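Local coordinates for protein pyrrolysyl-tRNA synthetase (Desulfitobacterium hafniense, PDB 3DSQ) that probably attaches pyrrolysine to its cognate tRNA at the expense of ATP, as a class II aminoacyl-tRNA synthetase that forms a homodimer, at residues L10-L22 against L32-F46. Sequence-based numbering, arbitrary orientation.
Sequences LSSFWTKVQYQRL and LEMGFSDALSRDRAF
W14, F36 and F46 form an aromatic cluster where helix segments 16-22 and 39-46 run nearly parallel, 20° apart, in a helical region at the periphery of the class II synthetase chain. The indole is the tightly packed centre: F36 CE2 comes over one face, 3.4 Å from W14 CH2, with the two rings inclined by 51°, L22 CD1 lies over the opposite face, and F46 turns its edge toward the indole in an offset edge-to-face pair. A chi1 of 169°, CG anti to the backbone N, swings the F46 ring toward segment 16-22, where Q18 CG sits over its centre in a CH-pi contact, while I49 also packs against W14. R42 lays its methylene CG against the indole, 3.6 Å from W14 CE3, and bends at chi2 and chi3 to bring NE (2.8 Å) and NH2 (3.1 Å) side-on to the carbonyl F13 O; its NH1 makes a salt bridge to D43 OD1. An alanine in place of R42 would probably leave F13 O without both of these donors and D43 without its charged mate, and take away the methylene that packs on W14. Toward the chain's N-terminus the contact becomes mainly backbone pairing: S11 and S12 oppose F36 in a classic beta bulge, tied by S12 N to F36 O and F36 N to S12 O, and the exposed L10 and F13 lie loosely along G35. Between these regions a water takes a weak bond from W14 N across the contact and donates to L32 O and, at 2.6 Å, to M34 O.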
loop_
_atom_site.group_PDB
_atom_site.type_symbol
_atom_site.label_atom_id
_atom_site.label_comp_id
_atom_site.label_asym_id
_atom_site.label_seq_id
_atom_site.Cartn_x
_atom_site.Cartn_y
_atom_site.Cartn_z
ATOM N N LEU B 10 13.958 38.816 -24.949
ATOM C CA LEU B 10 13.878 37.601 -24.146
ATOM C C LEU B 10 12.912 36.599 -24.773
ATOM O O LEU B 10 12.018 36.085 -24.107
ATOM C CB LEU B 10 13.433 37.955 -22.724
ATOM C CG LEU B 10 14.340 38.985 -22.043
ATOM C CD1 LEU B 10 13.813 39.316 -20.662
ATOM C CD2 LEU B 10 15.755 38.436 -21.960
ATOM N N SER B 11 13.116 36.321 -26.057
ATOM C CA SER B 11 12.270 35.395 -26.799
ATOM C C SER B 11 12.709 33.933 -26.727
ATOM O O SER B 11 11.941 33.044 -27.099
ATOM C CB SER B 11 12.199 35.814 -28.271
ATOM O OG SER B 11 11.543 37.060 -28.426
ATOM N N SER B 12 13.934 33.678 -26.270
ATOM C CA SER B 12 14.431 32.306 -26.169
ATOM C C SER B 12 14.036 31.663 -24.842
ATOM O O SER B 12 14.504 32.074 -23.778
ATOM C CB SER B 12 15.957 32.268 -26.313
ATOM O OG SER B 12 16.356 32.693 -27.602
ATOM N N PHE B 13 13.180 30.645 -24.918
ATOM C CA PHE B 13 12.711 29.954 -23.722
ATOM C C PHE B 13 13.331 28.573 -23.563
ATOM O O PHE B 13 14.106 28.142 -24.409
ATOM C CB PHE B 13 11.183 29.850 -23.740
ATOM C CG PHE B 13 10.496 31.176 -23.865
ATOM C CD1 PHE B 13 10.254 31.734 -25.119
ATOM C CD2 PHE B 13 10.124 31.890 -22.728
ATOM C CE1 PHE B 13 9.653 32.987 -25.238
ATOM C CE2 PHE B 13 9.523 33.144 -22.835
ATOM C CZ PHE B 13 9.288 33.694 -24.092
ATOM N N TRP B 14 12.999 27.893 -22.470
ATOM C CA TRP B 14 13.535 26.561 -22.198
ATOM C C TRP B 14 13.155 25.592 -23.314
ATOM O O TRP B 14 12.092 25.731 -23.922
ATOM C CB TRP B 14 12.959 25.983 -20.896
ATOM C CG TRP B 14 13.186 26.793 -19.665
ATOM C CD1 TRP B 14 12.251 27.140 -18.734
ATOM C CD2 TRP B 14 14.427 27.338 -19.211
ATOM N NE1 TRP B 14 12.830 27.870 -17.724
ATOM C CE2 TRP B 14 14.167 28.005 -17.991
ATOM C CE3 TRP B 14 15.735 27.324 -19.714
ATOM C CZ2 TRP B 14 15.171 28.656 -17.261
ATOM C CZ3 TRP B 14 16.735 27.967 -18.993
ATOM C CH2 TRP B 14 16.444 28.628 -17.772
ATOM N N THR B 15 14.033 24.627 -23.583
ATOM C CA THR B 15 13.728 23.600 -24.565
ATOM C C THR B 15 12.840 22.675 -23.745
ATOM O O THR B 15 12.908 22.689 -22.507
ATOM C CB THR B 15 14.969 22.813 -24.994
ATOM O OG1 THR B 15 15.562 22.198 -23.842
ATOM C CG2 THR B 15 15.982 23.729 -25.691
ATOM N N LYS B 16 12.014 21.878 -24.411
ATOM C CA LYS B 16 11.119 20.971 -23.710
ATOM C C LYS B 16 11.864 20.127 -22.684
ATOM O O LYS B 16 11.342 19.866 -21.595
ATOM C CB LYS B 16 10.391 20.061 -24.710
ATOM C CG LYS B 16 9.407 19.070 -24.079
ATOM C CD LYS B 16 8.288 19.781 -23.311
ATOM C CE LYS B 16 7.287 18.792 -22.704
ATOM N NZ LYS B 16 7.978 17.613 -22.096
ATOM N N VAL B 17 13.083 19.702 -23.016
ATOM C CA VAL B 17 13.850 18.880 -22.093
ATOM C C VAL B 17 14.354 19.664 -20.864
ATOM O O VAL B 17 14.429 19.119 -19.763
ATOM C CB VAL B 17 15.038 18.207 -22.805
ATOM C CG1 VAL B 17 16.142 19.217 -23.074
ATOM C CG2 VAL B 17 15.537 17.046 -21.969
ATOM N N GLN B 18 14.701 20.932 -21.057
ATOM C CA GLN B 18 15.164 21.773 -19.952
ATOM C C GLN B 18 13.979 22.052 -19.047
ATOM O O GLN B 18 14.088 22.003 -17.819
ATOM C CB GLN B 18 15.708 23.093 -20.478
ATOM C CG GLN B 18 16.948 22.944 -21.305
ATOM C CD GLN B 18 17.410 24.262 -21.852
ATOM O OE1 GLN B 18 16.608 25.046 -22.358
ATOM N NE2 GLN B 18 18.709 24.520 -21.759
ATOM N N TYR B 19 12.843 22.336 -19.676
ATOM C CA TYR B 19 11.606 22.609 -18.964
ATOM C C TYR B 19 11.216 21.405 -18.091
ATOM O O TYR B 19 10.875 21.561 -16.912
ATOM C CB TYR B 19 10.504 22.907 -19.975
ATOM C CG TYR B 19 9.172 23.287 -19.378
ATOM C CD1 TYR B 19 8.892 24.610 -19.017
ATOM C CD2 TYR B 19 8.179 22.325 -19.182
ATOM C CE1 TYR B 19 7.648 24.965 -18.477
ATOM C CE2 TYR B 19 6.937 22.666 -18.643
ATOM C CZ TYR B 19 6.678 23.984 -18.298
ATOM O OH TYR B 19 5.440 24.317 -17.794
ATOM N N GLN B 20 11.275 20.207 -18.668
ATOM C CA GLN B 20 10.927 18.995 -17.935
ATOM C C GLN B 20 11.866 18.758 -16.751
ATOM O O GLN B 20 11.436 18.325 -15.685
ATOM C CB GLN B 20 10.979 17.763 -18.850
ATOM C CG GLN B 20 10.599 16.479 -18.121
ATOM C CD GLN B 20 10.802 15.214 -18.953
ATOM O OE1 GLN B 20 11.934 14.834 -19.277
ATOM N NE2 GLN B 20 9.700 14.555 -19.293
ATOM N N ARG B 21 13.150 19.011 -16.964
ATOM C CA ARG B 21 14.155 18.837 -15.927
ATOM C C ARG B 21 13.871 19.788 -14.751
ATOM O O ARG B 21 13.864 19.383 -13.591
ATOM C CB ARG B 21 15.548 19.100 -16.523
ATOM C CG ARG B 21 16.713 18.986 -15.541
ATOM C CD ARG B 21 16.667 17.699 -14.741
ATOM N NE ARG B 21 17.893 17.480 -13.978
ATOM C CZ ARG B 21 18.083 16.468 -13.137
ATOM N NH1 ARG B 21 17.125 15.572 -12.938
ATOM N NH2 ARG B 21 19.240 16.345 -12.504
ATOM N N LEU B 22 13.617 21.050 -15.066
ATOM C CA LEU B 22 13.324 22.040 -14.045
ATOM C C LEU B 22 12.059 21.664 -13.287
ATOM O O LEU B 22 11.936 21.942 -12.088
ATOM C CB LEU B 22 13.176 23.425 -14.684
ATOM C CG LEU B 22 14.455 23.958 -15.348
ATOM C CD1 LEU B 22 14.180 25.322 -15.953
ATOM C CD2 LEU B 22 15.599 24.050 -14.325
ATOM N N LEU B 32 10.077 28.570 -14.530
ATOM C CA LEU B 32 9.640 27.819 -15.702
ATOM C C LEU B 32 9.275 28.728 -16.868
ATOM O O LEU B 32 9.351 28.321 -18.026
ATOM C CB LEU B 32 8.434 26.935 -15.352
ATOM C CG LEU B 32 8.660 25.754 -14.402
ATOM C CD1 LEU B 32 7.358 24.991 -14.235
ATOM C CD2 LEU B 32 9.739 24.824 -14.954
ATOM N N GLU B 33 8.895 29.966 -16.564
ATOM C CA GLU B 33 8.487 30.907 -17.602
ATOM C C GLU B 33 9.542 31.925 -18.018
ATOM O O GLU B 33 9.223 32.916 -18.665
ATOM C CB GLU B 33 7.216 31.638 -17.155
ATOM C CG GLU B 33 6.062 30.696 -16.848
ATOM C CD GLU B 33 5.707 29.810 -18.034
ATOM O OE1 GLU B 33 5.171 30.337 -19.035
ATOM O OE2 GLU B 33 5.972 28.585 -17.970
ATOM N N MET B 34 10.798 31.675 -17.667
ATOM C CA MET B 34 11.880 32.598 -18.012
ATOM C C MET B 34 12.307 32.571 -19.474
ATOM O O MET B 34 12.411 31.509 -20.093
ATOM C CB MET B 34 13.099 32.335 -17.138
ATOM C CG MET B 34 12.912 32.775 -15.705
ATOM S SD MET B 34 14.301 32.297 -14.713
ATOM C CE MET B 34 15.487 33.612 -15.132
ATOM N N GLY B 35 12.549 33.763 -20.008
ATOM C CA GLY B 35 12.986 33.910 -21.380
ATOM C C GLY B 35 14.353 34.566 -21.374
ATOM O O GLY B 35 14.694 35.306 -20.446
ATOM N N PHE B 36 15.132 34.310 -22.416
ATOM C CA PHE B 36 16.475 34.858 -22.518
ATOM C C PHE B 36 16.724 35.472 -23.885
ATOM O O PHE B 36 15.961 35.241 -24.826
ATOM C CB PHE B 36 17.478 33.742 -22.239
ATOM C CG PHE B 36 17.294 33.120 -20.897
ATOM C CD1 PHE B 36 17.898 33.678 -19.772
ATOM C CD2 PHE B 36 16.425 32.046 -20.732
ATOM C CE1 PHE B 36 17.634 33.179 -18.502
ATOM C CE2 PHE B 36 16.154 31.545 -19.471
ATOM C CZ PHE B 36 16.760 32.115 -18.349
ATOM N N SER B 37 17.799 36.250 -23.989
ATOM C CA SER B 37 18.160 36.914 -25.237
ATOM C C SER B 37 18.594 35.955 -26.339
ATOM O O SER B 37 18.491 36.275 -27.512
ATOM C CB SER B 37 19.281 37.930 -24.984
ATOM O OG SER B 37 18.857 38.942 -24.080
ATOM N N ASP B 38 19.081 34.782 -25.955
ATOM C CA ASP B 38 19.552 33.795 -26.917
ATOM C C ASP B 38 19.718 32.435 -26.246
ATOM O O ASP B 38 19.683 32.331 -25.019
ATOM C CB ASP B 38 20.885 34.259 -27.500
ATOM C CG ASP B 38 21.931 34.498 -26.425
ATOM O OD1 ASP B 38 22.534 33.513 -25.954
ATOM O OD2 ASP B 38 22.133 35.669 -26.040
ATOM N N ALA B 39 19.909 31.403 -27.061
ATOM C CA ALA B 39 20.066 30.031 -26.583
ATOM C C ALA B 39 21.247 29.792 -25.645
ATOM O O ALA B 39 21.124 29.072 -24.652
ATOM C CB ALA B 39 20.160 29.078 -27.777
ATOM N N LEU B 40 22.398 30.378 -25.954
ATOM C CA LEU B 40 23.570 30.176 -25.108
ATOM C C LEU B 40 23.347 30.769 -23.723
ATOM O O LEU B 40 23.669 30.144 -22.716
ATOM C CB LEU B 40 24.817 30.785 -25.763
ATOM C CG LEU B 40 25.278 30.072 -27.043
ATOM C CD1 LEU B 40 26.441 30.817 -27.686
ATOM C CD2 LEU B 40 25.688 28.642 -26.705
ATOM N N SER B 41 22.776 31.966 -23.672
ATOM C CA SER B 41 22.509 32.608 -22.390
ATOM C C SER B 41 21.487 31.778 -21.617
ATOM O O SER B 41 21.568 31.648 -20.397
ATOM C CB SER B 41 21.972 34.021 -22.612
ATOM O OG SER B 41 22.874 34.779 -23.399
ATOM N N ARG B 42 20.525 31.209 -22.337
ATOM C CA ARG B 42 19.496 30.386 -21.713
ATOM C C ARG B 42 20.089 29.084 -21.197
ATOM O O ARG B 42 19.819 28.673 -20.069
ATOM C CB ARG B 42 18.369 30.108 -22.713
ATOM C CG ARG B 42 17.571 28.850 -22.431
ATOM C CD ARG B 42 17.918 27.805 -23.467
ATOM N NE ARG B 42 16.889 27.734 -24.499
ATOM C CZ ARG B 42 17.064 27.197 -25.703
ATOM N NH1 ARG B 42 18.235 26.685 -26.048
ATOM N NH2 ARG B 42 16.049 27.163 -26.553
ATOM N N ASP B 43 20.899 28.434 -22.025
ATOM C CA ASP B 43 21.531 27.188 -21.620
ATOM C C ASP B 43 22.371 27.467 -20.369
ATOM O O ASP B 43 22.367 26.687 -19.414
ATOM C CB ASP B 43 22.410 26.647 -22.752
ATOM C CG ASP B 43 21.593 26.182 -23.960
ATOM O OD1 ASP B 43 20.357 26.352 -23.955
ATOM O OD2 ASP B 43 22.186 25.645 -24.925
ATOM N N ARG B 44 23.086 28.587 -20.379
ATOM C CA ARG B 44 23.915 28.969 -19.240
ATOM C C ARG B 44 23.051 29.135 -17.992
ATOM O O ARG B 44 23.361 28.607 -16.929
ATOM C CB ARG B 44 24.640 30.283 -19.534
ATOM C CG ARG B 44 25.234 30.940 -18.302
ATOM C CD ARG B 44 25.423 32.426 -18.543
ATOM N NE ARG B 44 26.603 32.696 -19.345
ATOM C CZ ARG B 44 26.812 33.826 -20.010
ATOM N NH1 ARG B 44 25.907 34.796 -19.973
ATOM N NH2 ARG B 44 27.935 33.987 -20.704
ATOM N N ALA B 45 21.966 29.880 -18.126
ATOM C CA ALA B 45 21.071 30.094 -17.007
ATOM C C ALA B 45 20.518 28.772 -16.499
ATOM O O ALA B 45 20.447 28.542 -15.291
ATOM C CB ALA B 45 19.940 31.000 -17.422
ATOM N N PHE B 46 20.128 27.903 -17.431
ATOM C CA PHE B 46 19.562 26.608 -17.084
ATOM C C PHE B 46 20.451 25.837 -16.132
ATOM O O PHE B 46 19.993 25.296 -15.123
ATOM C CB PHE B 46 19.350 25.763 -18.339
ATOM C CG PHE B 46 19.013 24.343 -18.043
ATOM C CD1 PHE B 46 17.754 24.006 -17.559
ATOM C CD2 PHE B 46 19.967 23.343 -18.205
ATOM C CE1 PHE B 46 17.449 22.694 -17.241
ATOM C CE2 PHE B 46 19.670 22.023 -17.889
ATOM C CZ PHE B 46 18.406 21.696 -17.404
HETATM O O HOH W 1 10.775 29.514 -20.453
#